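Local coordinates for large adhesion protein (Lap) involved in biofilm formation (Marinobacter hydrocarbonoclasticus, PDB 6XI3), which probably forms a calcium-rigidified chain of tandem Ig-like beta-sandwich domains that extends a bacterial adhesin towards its target in biofilm formation, at residues A[255-260]-A[285-290]; A[226-231]-A[238-243]; A[247-252]-A[271-276]. All coordinates share one frame; numbering follows the deposited sequence.

Contact 1: residues A[255-260]-A[285-290]. With CA (calcium ion), chain B.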
ATOM      1  N   LEU A 255       4.015  18.444   0.850  1.00 22.07           N
ATOM      2  CA  LEU A 255       3.507  19.550   0.034  1.00 24.02           C
ATOM      3  C   LEU A 255       4.606  20.584  -0.085  1.00 24.44           C
ATOM      4  O   LEU A 255       5.427  20.687   0.833  1.00 21.47           O
ATOM      5  CB  LEU A 255       2.247  20.149   0.650  1.00 24.98           C
ATOM      6  CG  LEU A 255       1.061  19.192   0.741  1.00 25.23           C
ATOM      7  CD1 LEU A 255       0.866  18.741   2.161  1.00 27.72           C
ATOM      8  CD2 LEU A 255      -0.194  19.840   0.227  1.00 28.00           C
ATOM      9  N   THR A 256       4.619  21.298  -1.201  1.00 24.26           N
ATOM     10  CA  THR A 256       5.509  22.469  -1.360  1.00 25.19           C
ATOM     11  C   THR A 256       4.639  23.575  -1.917  1.00 24.68           C
ATOM     12  O   THR A 256       3.673  23.235  -2.650  1.00 23.72           O
ATOM     13  CB  THR A 256       6.731  22.211  -2.255  1.00 25.53           C
ATOM     14  OG1 THR A 256       6.217  21.926  -3.554  1.00 25.93           O
ATOM     15  CG2 THR A 256       7.617  21.106  -1.742  1.00 27.21           C
ATOM     16  N   VAL A 257       4.884  24.792  -1.427  1.00 25.55           N
ATOM     17  CA  VAL A 257       4.249  26.030  -1.942  1.00 24.26           C
ATOM     18  C   VAL A 257       5.380  26.911  -2.461  1.00 26.01           C
ATOM     19  O   VAL A 257       6.264  27.271  -1.659  1.00 26.58           O
ATOM     20  CB  VAL A 257       3.423  26.774  -0.877  1.00 23.75           C
ATOM     21  CG1 VAL A 257       2.635  27.902  -1.511  1.00 24.78           C
ATOM     22  CG2 VAL A 257       2.501  25.859  -0.101  1.00 24.36           C
ATOM     23  N   THR A 258       5.304  27.269  -3.740  1.00 24.11           N
ATOM     24  CA  THR A 258       6.387  27.964  -4.467  1.00 25.33           C
ATOM     25  C   THR A 258       5.824  29.303  -4.946  1.00 23.61           C
ATOM     26  O   THR A 258       4.727  29.322  -5.529  1.00 24.47           O
ATOM     27  CB  THR A 258       6.984  27.069  -5.563  1.00 25.84           C
ATOM     28  OG1 THR A 258       7.369  25.803  -5.006  1.00 25.46           O
ATOM     29  CG2 THR A 258       8.215  27.687  -6.200  1.00 28.06           C
ATOM     30  N   ASP A 259       6.552  30.370  -4.673  1.00 26.08           N
ATOM     31  CA  ASP A 259       6.117  31.742  -5.003  1.00 27.91           C
ATOM     32  C   ASP A 259       6.791  32.155  -6.317  1.00 31.55           C
ATOM     33  O   ASP A 259       7.507  31.340  -6.894  1.00 27.86           O
ATOM     34  CB  ASP A 259       6.369  32.686  -3.830  1.00 30.00           C
ATOM     35  CG  ASP A 259       7.806  33.163  -3.614  1.00 30.30           C
ATOM     36  OD1 ASP A 259       8.712  32.802  -4.400  1.00 31.01           O
ATOM     37  OD2 ASP A 259       8.007  33.836  -2.613  1.00 29.44           O
ATOM     38  N   SER A 260       6.506  33.379  -6.751  1.00 32.18           N
ATOM     39  CA  SER A 260       6.891  33.954  -8.065  1.00 37.52           C
ATOM     40  C   SER A 260       8.393  34.279  -8.100  1.00 40.49           C
ATOM     41  O   SER A 260       8.895  34.547  -9.191  1.00 46.03           O
ATOM     42  CB  SER A 260       6.056  35.180  -8.349  1.00 36.55           C
ATOM     43  OG  SER A 260       6.178  36.167  -7.323  1.00 35.96           O
ATOM     44  N   SER A 285       3.961  33.386   5.251  1.00 27.10           N
ATOM     45  CA  SER A 285       4.507  34.752   5.522  1.00 30.87           C
ATOM     46  C   SER A 285       5.891  34.913   4.880  1.00 29.18           C
ATOM     47  O   SER A 285       6.260  36.056   4.599  1.00 31.25           O
ATOM     48  CB  SER A 285       4.557  35.059   6.995  1.00 29.77           C
ATOM     49  OG  SER A 285       5.293  34.052   7.679  1.00 31.55           O
ATOM     50  N   SER A 286       6.619  33.824   4.600  1.00 29.73           N
ATOM     51  CA  SER A 286       7.961  33.911   3.960  1.00 30.69           C
ATOM     52  C   SER A 286       7.840  34.094   2.441  1.00 31.57           C
ATOM     53  O   SER A 286       8.872  34.294   1.806  1.00 31.29           O
ATOM     54  CB  SER A 286       8.828  32.726   4.293  1.00 34.32           C
ATOM     55  OG  SER A 286       8.370  31.553   3.638  1.00 30.70           O
ATOM     56  N   LEU A 287       6.643  34.038   1.853  1.00 27.99           N
ATOM     57  CA  LEU A 287       6.523  34.091   0.374  1.00 24.87           C
ATOM     58  C   LEU A 287       6.115  35.492  -0.090  1.00 25.57           C
ATOM     59  O   LEU A 287       5.507  36.238   0.663  1.00 23.37           O
ATOM     60  CB  LEU A 287       5.511  33.056  -0.090  1.00 26.23           C
ATOM     61  CG  LEU A 287       5.835  31.623   0.324  1.00 28.18           C
ATOM     62  CD1 LEU A 287       4.802  30.680  -0.251  1.00 27.92           C
ATOM     63  CD2 LEU A 287       7.243  31.212  -0.119  1.00 28.95           C
ATOM     64  N   VAL A 288       6.437  35.823  -1.327  1.00 27.87           N
ATOM     65  CA  VAL A 288       6.146  37.174  -1.865  1.00 28.91           C
ATOM     66  C   VAL A 288       4.863  37.069  -2.667  1.00 28.30           C
ATOM     67  O   VAL A 288       4.517  35.945  -3.119  1.00 27.52           O
ATOM     68  CB  VAL A 288       7.317  37.697  -2.716  1.00 31.65           C
ATOM     69  CG1 VAL A 288       8.588  37.803  -1.884  1.00 31.15           C
ATOM     70  CG2 VAL A 288       7.556  36.849  -3.965  1.00 34.29           C
ATOM     71  N   ASP A 289       4.275  38.222  -2.969  1.00 23.84           N
ATOM     72  CA  ASP A 289       3.007  38.301  -3.708  1.00 25.91           C
ATOM     73  C   ASP A 289       3.181  37.777  -5.134  1.00 25.88           C
ATOM     74  O   ASP A 289       4.305  37.855  -5.695  1.00 26.92           O
ATOM     75  CB  ASP A 289       2.458  39.722  -3.683  1.00 26.41           C
ATOM     76  CG  ASP A 289       1.873  40.115  -2.330  1.00 27.07           C
ATOM     77  OD1 ASP A 289       1.911  39.266  -1.340  1.00 24.36           O
ATOM     78  OD2 ASP A 289       1.323  41.225  -2.283  1.00 26.98           O
ATOM     79  N   GLY A 290       2.069  37.331  -5.712  1.00 25.70           N
ATOM     80  CA  GLY A 290       2.003  36.820  -7.091  1.00 25.99           C
ATOM     81  C   GLY A 290       1.467  35.396  -7.103  1.00 27.27           C
ATOM     82  O   GLY A 290       0.863  34.962  -6.088  1.00 25.70           O
TER
HETATM   83 CA    CA B 501       0.337  42.667  -3.793  1.00 27.43          CA
HETATM   84  O   HOH W   1       4.420  34.831  -5.711  1.00 26.01           O
HETATM   85  O   HOH W   2      -0.621  44.373  -5.165  1.00 24.71           O
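The carboxylate of Asp-259 carries the polar part of this contact: its OD2 accepts the backbone N-H of Val-288 at 2.8 Å (Val-288 N to Asp-259 OD2). The bond is nearly straight at 165° and reaches OD2 on its anti side, 24° out of the carboxylate plane. With chi1 at 77°, CG stands between the backbone N and the carbonyl carbon, a position from which OD2 reaches the loop 285-290 while OD1 takes the N-H groups of Ala-261 and Asn-263. One buried carboxylate thus bonds both to its own chain, in an Asx turn with Ala-261, and to that loop.

A water adds a second polar link, accepting from Ser-260 N at 2.7 Å and donating to Val-288 O at 2.8 Å. Beside it, Ser-260 OG lies 3.0 Å from Asp-289 O.

The apolar pair is Val-257 CG1 on Leu-287 CD1 at 3.7 Å, the two side chains crossing at about a right angle. Leu-287 CD2 and Val-288 CG2 make van der Waals contacts with the Asp-259 carboxylate.

The CB of Asp-289 points away from 255-260; its OD1 accepts the N-H of Ala-316, and its OD2 binds calcium at 2.3 Å. Asp-315, Thr-317, Asp-343 and Asn-399 complete the protein ligands, a calcium site characteristic of the junctions between tandem Ig-like domains in this RTX adhesin.

Contact 2: residues A[226-231]-A[238-243]; sequences VSVDTV and ANLSGT
Ser-227 and Ser-241 form a hydrogen-bonded pair in the antiparallel beta hairpin of strands 223-232 and 237-245, and a classic beta bulge interrupts the pairing further along. The first bond of the pair, Ser-227 N to Ser-241 O, is 2.7 Å long with a C=O...donor angle of 163°; its return, Ser-241 N to Ser-227 O, measures 3.1 Å. Val-228 with Leu-240 and Val-231 with Ala-238 are non-hydrogen-bonded pairs.

The bulge shows in the register, which slips by one residue between Val-228 and Thr-230. Asp-229 and Thr-230 are both paired with the single residue Asn-239, and both of their N-H groups give weak bonds to Asn-239 O. Regular pairing resumes with Asn-239 N to Thr-230 O at 2.9 Å. Asp-229, at phi -66° and psi -48°, leaves the extended conformation, and its carboxylate comes over Ser-241, whose OG donates to the syn lone pair of Asp-229 OD2 at 2.7 Å.

Next to the bulge, Thr-230 and Asn-239 extend in the same direction alongside each other, the methyl CG2 of Thr-230 in van der Waals contact with the amide, 3.2 Å from Asn-239 ND2. The amide is positioned from the other neighbouring strand: Asn-239 OD1 accepts from Gly-281 N.

On the opposite face, Leu-240 CD2 approaches Val-228 CG2, and both residues pack on Val-294 of strand 290-299 in the other sheet of the sandwich. Val-226 also reaches that strand.

A water links the strands, donating to Asp-229 OD2 at 2.6 Å and, weakly, to Leu-240 O at 2.9 Å.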
ATOM      1  N   VAL A 226      -4.615  17.632  -5.436  1.00 23.60           N
ATOM      2  CA  VAL A 226      -4.418  18.696  -4.422  1.00 23.41           C
ATOM      3  C   VAL A 226      -5.257  19.892  -4.854  1.00 26.95           C
ATOM      4  O   VAL A 226      -5.447  20.088  -6.051  1.00 23.36           O
ATOM      5  CB  VAL A 226      -2.939  19.048  -4.192  1.00 23.19           C
ATOM      6  CG1 VAL A 226      -2.271  19.678  -5.409  1.00 23.71           C
ATOM      7  CG2 VAL A 226      -2.783  19.953  -2.974  1.00 24.84           C
ATOM      8  N   SER A 227      -5.777  20.642  -3.893  1.00 26.15           N
ATOM      9  CA  SER A 227      -6.503  21.882  -4.222  1.00 32.03           C
ATOM     10  C   SER A 227      -6.151  22.947  -3.188  1.00 27.90           C
ATOM     11  O   SER A 227      -5.833  22.606  -2.012  1.00 25.40           O
ATOM     12  CB  SER A 227      -7.983  21.621  -4.404  1.00 36.26           C
ATOM     13  OG  SER A 227      -8.683  21.742  -3.200  1.00 40.16           O
ATOM     14  N   VAL A 228      -6.104  24.184  -3.658  1.00 25.07           N
ATOM     15  CA  VAL A 228      -5.901  25.364  -2.796  1.00 28.71           C
ATOM     16  C   VAL A 228      -7.301  25.810  -2.432  1.00 27.80           C
ATOM     17  O   VAL A 228      -7.949  26.335  -3.306  1.00 29.38           O
ATOM     18  CB  VAL A 228      -5.078  26.431  -3.538  1.00 29.70           C
ATOM     19  CG1 VAL A 228      -4.740  27.596  -2.638  1.00 32.32           C
ATOM     20  CG2 VAL A 228      -3.827  25.794  -4.100  1.00 28.75           C
ATOM     21  N   ASP A 229      -7.760  25.474  -1.231  1.00 23.72           N
ATOM     22  CA  ASP A 229      -9.085  25.899  -0.722  1.00 26.80           C
ATOM     23  C   ASP A 229      -9.110  27.424  -0.543  1.00 27.96           C
ATOM     24  O   ASP A 229     -10.073  28.035  -0.983  1.00 26.92           O
ATOM     25  CB  ASP A 229      -9.443  25.161   0.560  1.00 27.78           C
ATOM     26  CG  ASP A 229      -9.492  23.652   0.289  1.00 30.70           C
ATOM     27  OD1 ASP A 229      -9.779  23.277  -0.856  1.00 34.94           O
ATOM     28  OD2 ASP A 229      -9.216  22.886   1.193  1.00 32.06           O
ATOM     29  N   THR A 230      -8.094  28.004   0.091  1.00 25.77           N
ATOM     30  CA  THR A 230      -8.093  29.437   0.453  1.00 28.92           C
ATOM     31  C   THR A 230      -6.638  29.860   0.577  1.00 25.92           C
ATOM     32  O   THR A 230      -5.823  29.099   1.108  1.00 27.77           O
ATOM     33  CB  THR A 230      -8.971  29.737   1.703  1.00 33.45           C
ATOM     34  OG1 THR A 230      -9.254  31.138   1.787  1.00 38.64           O
ATOM     35  CG2 THR A 230      -8.316  29.437   3.023  1.00 37.77           C
ATOM     36  N   VAL A 231      -6.328  31.032   0.063  1.00 26.26           N
ATOM     37  CA  VAL A 231      -5.125  31.789   0.485  1.00 26.14           C
ATOM     38  C   VAL A 231      -5.614  33.009   1.264  1.00 27.16           C
ATOM     39  O   VAL A 231      -6.254  33.902   0.681  1.00 28.32           O
ATOM     40  CB  VAL A 231      -4.254  32.175  -0.716  1.00 29.31           C
ATOM     41  CG1 VAL A 231      -3.109  33.088  -0.281  1.00 29.42           C
ATOM     42  CG2 VAL A 231      -3.734  30.938  -1.433  1.00 28.66           C
ATOM     43  N   ALA A 238      -2.423  29.536   4.091  1.00 22.13           N
ATOM     44  CA  ALA A 238      -3.108  28.774   3.030  1.00 22.44           C
ATOM     45  C   ALA A 238      -3.780  27.562   3.641  1.00 21.66           C
ATOM     46  O   ALA A 238      -3.210  26.959   4.582  1.00 22.43           O
ATOM     47  CB  ALA A 238      -2.163  28.369   1.933  1.00 22.45           C
ATOM     48  N   ASN A 239      -4.962  27.255   3.122  1.00 22.28           N
ATOM     49  CA  ASN A 239      -5.688  25.991   3.405  1.00 24.02           C
ATOM     50  C   ASN A 239      -5.659  25.109   2.159  1.00 21.58           C
ATOM     51  O   ASN A 239      -6.112  25.551   1.106  1.00 22.12           O
ATOM     52  CB  ASN A 239      -7.114  26.261   3.846  1.00 23.99           C
ATOM     53  CG  ASN A 239      -7.196  27.080   5.125  1.00 27.84           C
ATOM     54  OD1 ASN A 239      -6.184  27.391   5.779  1.00 24.56           O
ATOM     55  ND2 ASN A 239      -8.420  27.430   5.486  1.00 27.49           N
ATOM     56  N   LEU A 240      -5.135  23.906   2.317  1.00 22.36           N
ATOM     57  CA  LEU A 240      -4.888  22.934   1.223  1.00 22.85           C
ATOM     58  C   LEU A 240      -5.656  21.658   1.550  1.00 23.98           C
ATOM     59  O   LEU A 240      -5.828  21.344   2.757  1.00 24.40           O
ATOM     60  CB  LEU A 240      -3.388  22.654   1.153  1.00 21.20           C
ATOM     61  CG  LEU A 240      -2.478  23.873   1.095  1.00 24.95           C
ATOM     62  CD1 LEU A 240      -1.011  23.449   1.102  1.00 24.77           C
ATOM     63  CD2 LEU A 240      -2.792  24.731  -0.128  1.00 25.30           C
ATOM     64  N   SER A 241      -6.113  20.942   0.534  1.00 23.84           N
ATOM     65  CA  SER A 241      -6.750  19.618   0.736  1.00 24.14           C
ATOM     66  C   SER A 241      -6.532  18.786  -0.517  1.00 23.51           C
ATOM     67  O   SER A 241      -6.056  19.318  -1.530  1.00 21.76           O
ATOM     68  CB  SER A 241      -8.237  19.744   1.040  1.00 23.24           C
ATOM     69  OG  SER A 241      -8.921  20.439   0.009  1.00 27.13           O
ATOM     70  N   GLY A 242      -6.989  17.545  -0.462  1.00 22.18           N
ATOM     71  CA  GLY A 242      -7.053  16.731  -1.667  1.00 23.99           C
ATOM     72  C   GLY A 242      -7.571  15.353  -1.353  1.00 22.14           C
ATOM     73  O   GLY A 242      -8.062  15.117  -0.207  1.00 20.73           O
ATOM     74  N   THR A 243      -7.451  14.517  -2.366  1.00 22.67           N
ATOM     75  CA  THR A 243      -7.980  13.136  -2.410  1.00 25.16           C
ATOM     76  C   THR A 243      -6.827  12.237  -2.820  1.00 25.35           C
ATOM     77  O   THR A 243      -5.853  12.732  -3.430  1.00 26.46           O
ATOM     78  CB  THR A 243      -9.148  12.977  -3.401  1.00 25.29           C
ATOM     79  OG1 THR A 243      -8.622  13.156  -4.718  1.00 27.56           O
ATOM     80  CG2 THR A 243     -10.273  13.959  -3.177  1.00 28.28           C
TER
HETATM   81  O   HOH W   3      -8.168  22.928   3.566  1.00 39.87           O

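Contact 3: residues A[247-252]-A[271-276]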
ATOM      1  N   VAL A 247      -3.814   4.946  -1.657  1.00 25.14           N
ATOM      2  CA  VAL A 247      -2.827   5.426  -0.656  1.00 25.46           C
ATOM      3  C   VAL A 247      -3.297   4.998   0.734  1.00 23.46           C
ATOM      4  O   VAL A 247      -4.457   5.329   1.117  1.00 24.63           O
ATOM      5  CB  VAL A 247      -2.607   6.941  -0.779  1.00 25.00           C
ATOM      6  CG1 VAL A 247      -1.735   7.491   0.331  1.00 26.43           C
ATOM      7  CG2 VAL A 247      -2.008   7.266  -2.134  1.00 23.45           C
ATOM      8  N   ALA A 248      -2.415   4.289   1.445  1.00 26.98           N
ATOM      9  CA  ALA A 248      -2.728   3.642   2.739  1.00 28.66           C
ATOM     10  C   ALA A 248      -3.038   4.711   3.786  1.00 30.40           C
ATOM     11  O   ALA A 248      -2.460   5.816   3.720  1.00 25.64           O
ATOM     12  CB  ALA A 248      -1.610   2.728   3.192  1.00 28.14           C
ATOM     13  N   LEU A 249      -3.901   4.335   4.732  1.00 31.56           N
ATOM     14  CA  LEU A 249      -4.286   5.109   5.929  1.00 30.34           C
ATOM     15  C   LEU A 249      -3.009   5.598   6.604  1.00 30.88           C
ATOM     16  O   LEU A 249      -2.082   4.786   6.713  1.00 29.83           O
ATOM     17  CB  LEU A 249      -5.085   4.176   6.843  1.00 32.05           C
ATOM     18  CG  LEU A 249      -5.502   4.752   8.186  1.00 32.38           C
ATOM     19  CD1 LEU A 249      -6.494   5.866   7.962  1.00 32.98           C
ATOM     20  CD2 LEU A 249      -6.092   3.661   9.082  1.00 35.62           C
ATOM     21  N   ASN A 250      -2.970   6.881   6.990  1.00 28.60           N
ATOM     22  CA  ASN A 250      -1.858   7.521   7.741  1.00 30.54           C
ATOM     23  C   ASN A 250      -0.619   7.732   6.882  1.00 27.97           C
ATOM     24  O   ASN A 250       0.381   8.219   7.439  1.00 30.79           O
ATOM     25  CB  ASN A 250      -1.475   6.710   8.986  1.00 34.63           C
ATOM     26  CG  ASN A 250      -2.628   6.662   9.961  1.00 39.32           C
ATOM     27  OD1 ASN A 250      -3.511   7.516   9.916  1.00 45.69           O
ATOM     28  ND2 ASN A 250      -2.640   5.671  10.834  1.00 47.60           N
ATOM     29  N   SER A 251      -0.659   7.442   5.582  1.00 26.26           N
ATOM     30  CA  SER A 251       0.475   7.787   4.684  1.00 24.22           C
ATOM     31  C   SER A 251       0.711   9.301   4.745  1.00 23.30           C
ATOM     32  O   SER A 251      -0.246  10.072   4.859  1.00 26.29           O
ATOM     33  CB  SER A 251       0.264   7.353   3.259  1.00 22.76           C
ATOM     34  OG  SER A 251      -0.003   5.983   3.222  1.00 27.61           O
ATOM     35  N   GLN A 252       1.968   9.691   4.636  1.00 22.80           N
ATOM     36  CA  GLN A 252       2.387  11.104   4.664  1.00 22.38           C
ATOM     37  C   GLN A 252       2.222  11.696   3.267  1.00 23.48           C
ATOM     38  O   GLN A 252       2.616  11.037   2.275  1.00 25.66           O
ATOM     39  CB  GLN A 252       3.854  11.184   5.094  1.00 25.00           C
ATOM     40  CG  GLN A 252       4.388  12.608   5.147  1.00 28.75           C
ATOM     41  CD  GLN A 252       5.748  12.672   5.803  1.00 34.23           C
ATOM     42  OE1 GLN A 252       6.014  11.997   6.785  1.00 41.77           O
ATOM     43  NE2 GLN A 252       6.606  13.537   5.302  1.00 36.71           N
ATOM     44  N   VAL A 271      -2.958  10.967   5.251  1.00 25.81           N
ATOM     45  CA  VAL A 271      -4.194  10.573   4.547  1.00 25.87           C
ATOM     46  C   VAL A 271      -5.139   9.907   5.566  1.00 26.39           C
ATOM     47  O   VAL A 271      -4.652   9.116   6.383  1.00 27.51           O
ATOM     48  CB  VAL A 271      -3.830   9.653   3.360  1.00 28.90           C
ATOM     49  CG1 VAL A 271      -5.048   9.116   2.650  1.00 29.06           C
ATOM     50  CG2 VAL A 271      -2.921  10.345   2.360  1.00 28.36           C
ATOM     51  N   GLY A 272      -6.442  10.138   5.438  1.00 24.58           N
ATOM     52  CA  GLY A 272      -7.481   9.494   6.261  1.00 29.28           C
ATOM     53  C   GLY A 272      -7.980   8.206   5.625  1.00 28.68           C
ATOM     54  O   GLY A 272      -7.482   7.826   4.535  1.00 28.81           O
ATOM     55  N   ALA A 273      -8.965   7.578   6.251  1.00 31.47           N
ATOM     56  CA  ALA A 273      -9.537   6.276   5.841  1.00 34.19           C
ATOM     57  C   ALA A 273     -10.195   6.419   4.472  1.00 32.75           C
ATOM     58  O   ALA A 273     -10.038   5.494   3.673  1.00 36.44           O
ATOM     59  CB  ALA A 273     -10.503   5.751   6.889  1.00 36.63           C
ATOM     60  N   ASP A 274     -10.814   7.566   4.176  1.00 34.21           N
ATOM     61  CA  ASP A 274     -11.500   7.818   2.880  1.00 33.15           C
ATOM     62  C   ASP A 274     -10.508   8.320   1.816  1.00 29.74           C
ATOM     63  O   ASP A 274     -10.964   8.692   0.714  1.00 29.64           O
ATOM     64  CB  ASP A 274     -12.659   8.795   3.077  1.00 37.31           C
ATOM     65  CG  ASP A 274     -12.281  10.232   3.446  1.00 40.19           C
ATOM     66  OD1 ASP A 274     -11.080  10.532   3.672  1.00 36.33           O
ATOM     67  OD2 ASP A 274     -13.206  11.040   3.534  1.00 45.53           O
ATOM     68  N   GLY A 275      -9.214   8.385   2.140  1.00 27.93           N
ATOM     69  CA  GLY A 275      -8.149   8.828   1.215  1.00 27.89           C
ATOM     70  C   GLY A 275      -7.962  10.342   1.159  1.00 26.78           C
ATOM     71  O   GLY A 275      -7.037  10.816   0.453  1.00 24.71           O
ATOM     72  N   SER A 276      -8.783  11.095   1.881  1.00 26.64           N
ATOM     73  CA  SER A 276      -8.728  12.581   1.888  1.00 26.68           C
ATOM     74  C   SER A 276      -7.595  13.031   2.795  1.00 24.41           C
ATOM     75  O   SER A 276      -7.189  12.267   3.698  1.00 22.07           O
ATOM     76  CB  SER A 276     -10.050  13.213   2.289  1.00 27.17           C
ATOM     77  OG  SER A 276     -10.356  12.940   3.649  1.00 29.13           O
TER
HETATM   78  O   HOH W   4      -6.651   5.473   2.852  1.00 34.81           O
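Asn-250 N donates to Val-271 O at 2.9 Å, and Val-271 N to Ser-251 O, also at 2.9 Å, so the other loop satisfies both backbone polar atoms of Val-271. The second bond lies in the carbonyl plane of Ser-251; Asn-250 N is tilted 21° from the plane of its acceptor. A water 2.8 Å from Val-247 O and 3.0 Å from Gly-272 O also links the loops, but has more acceptors within reach than protons. Ala-248 O takes two donors from the same face of its plane: Ser-251 N at 3.1 Å and, doubtfully close, Ser-251 OG.

Two turns of the Ig-like domain are joined here: a type II turn, Ala-248 to Ser-251, leads into strand 252-258, and a type I turn, Gly-272 to Gly-275, precedes strand 277-283. Gly-275 N to Gly-272 O closes the latter, Gly-272 N donates to Ser-276 O, and Asp-274 makes an Asx turn, OD1 accepting from N and OG of Ser-276. Gly-275 O accepts from Thr-244 OG1.

Val-247 CG1 meets Val-271 CG2 at 3.7 Å, one side chain nearly perpendicular to the other. Leu-249 (chi1 176°, CG trans to the backbone N) extends CD1 to 3.5 Å from Ala-273 N.

All three contacts belong to one Ig-like domain of the tandem array. Contact 2 comes first along the chain and closes before the others open; contacts 1 and 3 then alternate, 247-252 leading into 255-260 and 271-276 preceding 285-290. Contact 2 lies in the sheet of strands 223-232, 237-245 and 277-283. Strand 252-258 of contact 1 belongs to the facing sheet, and Leu-255 packs across the sandwich on Leu-240 and Val-226. The centres of contacts 1 and 3 are about 26 Å apart, at different ends of the domain, with contact 2 about 14 Å and 16 Å from them. Calcium sites near both ends are consistent with a stiff, extended chain of domains.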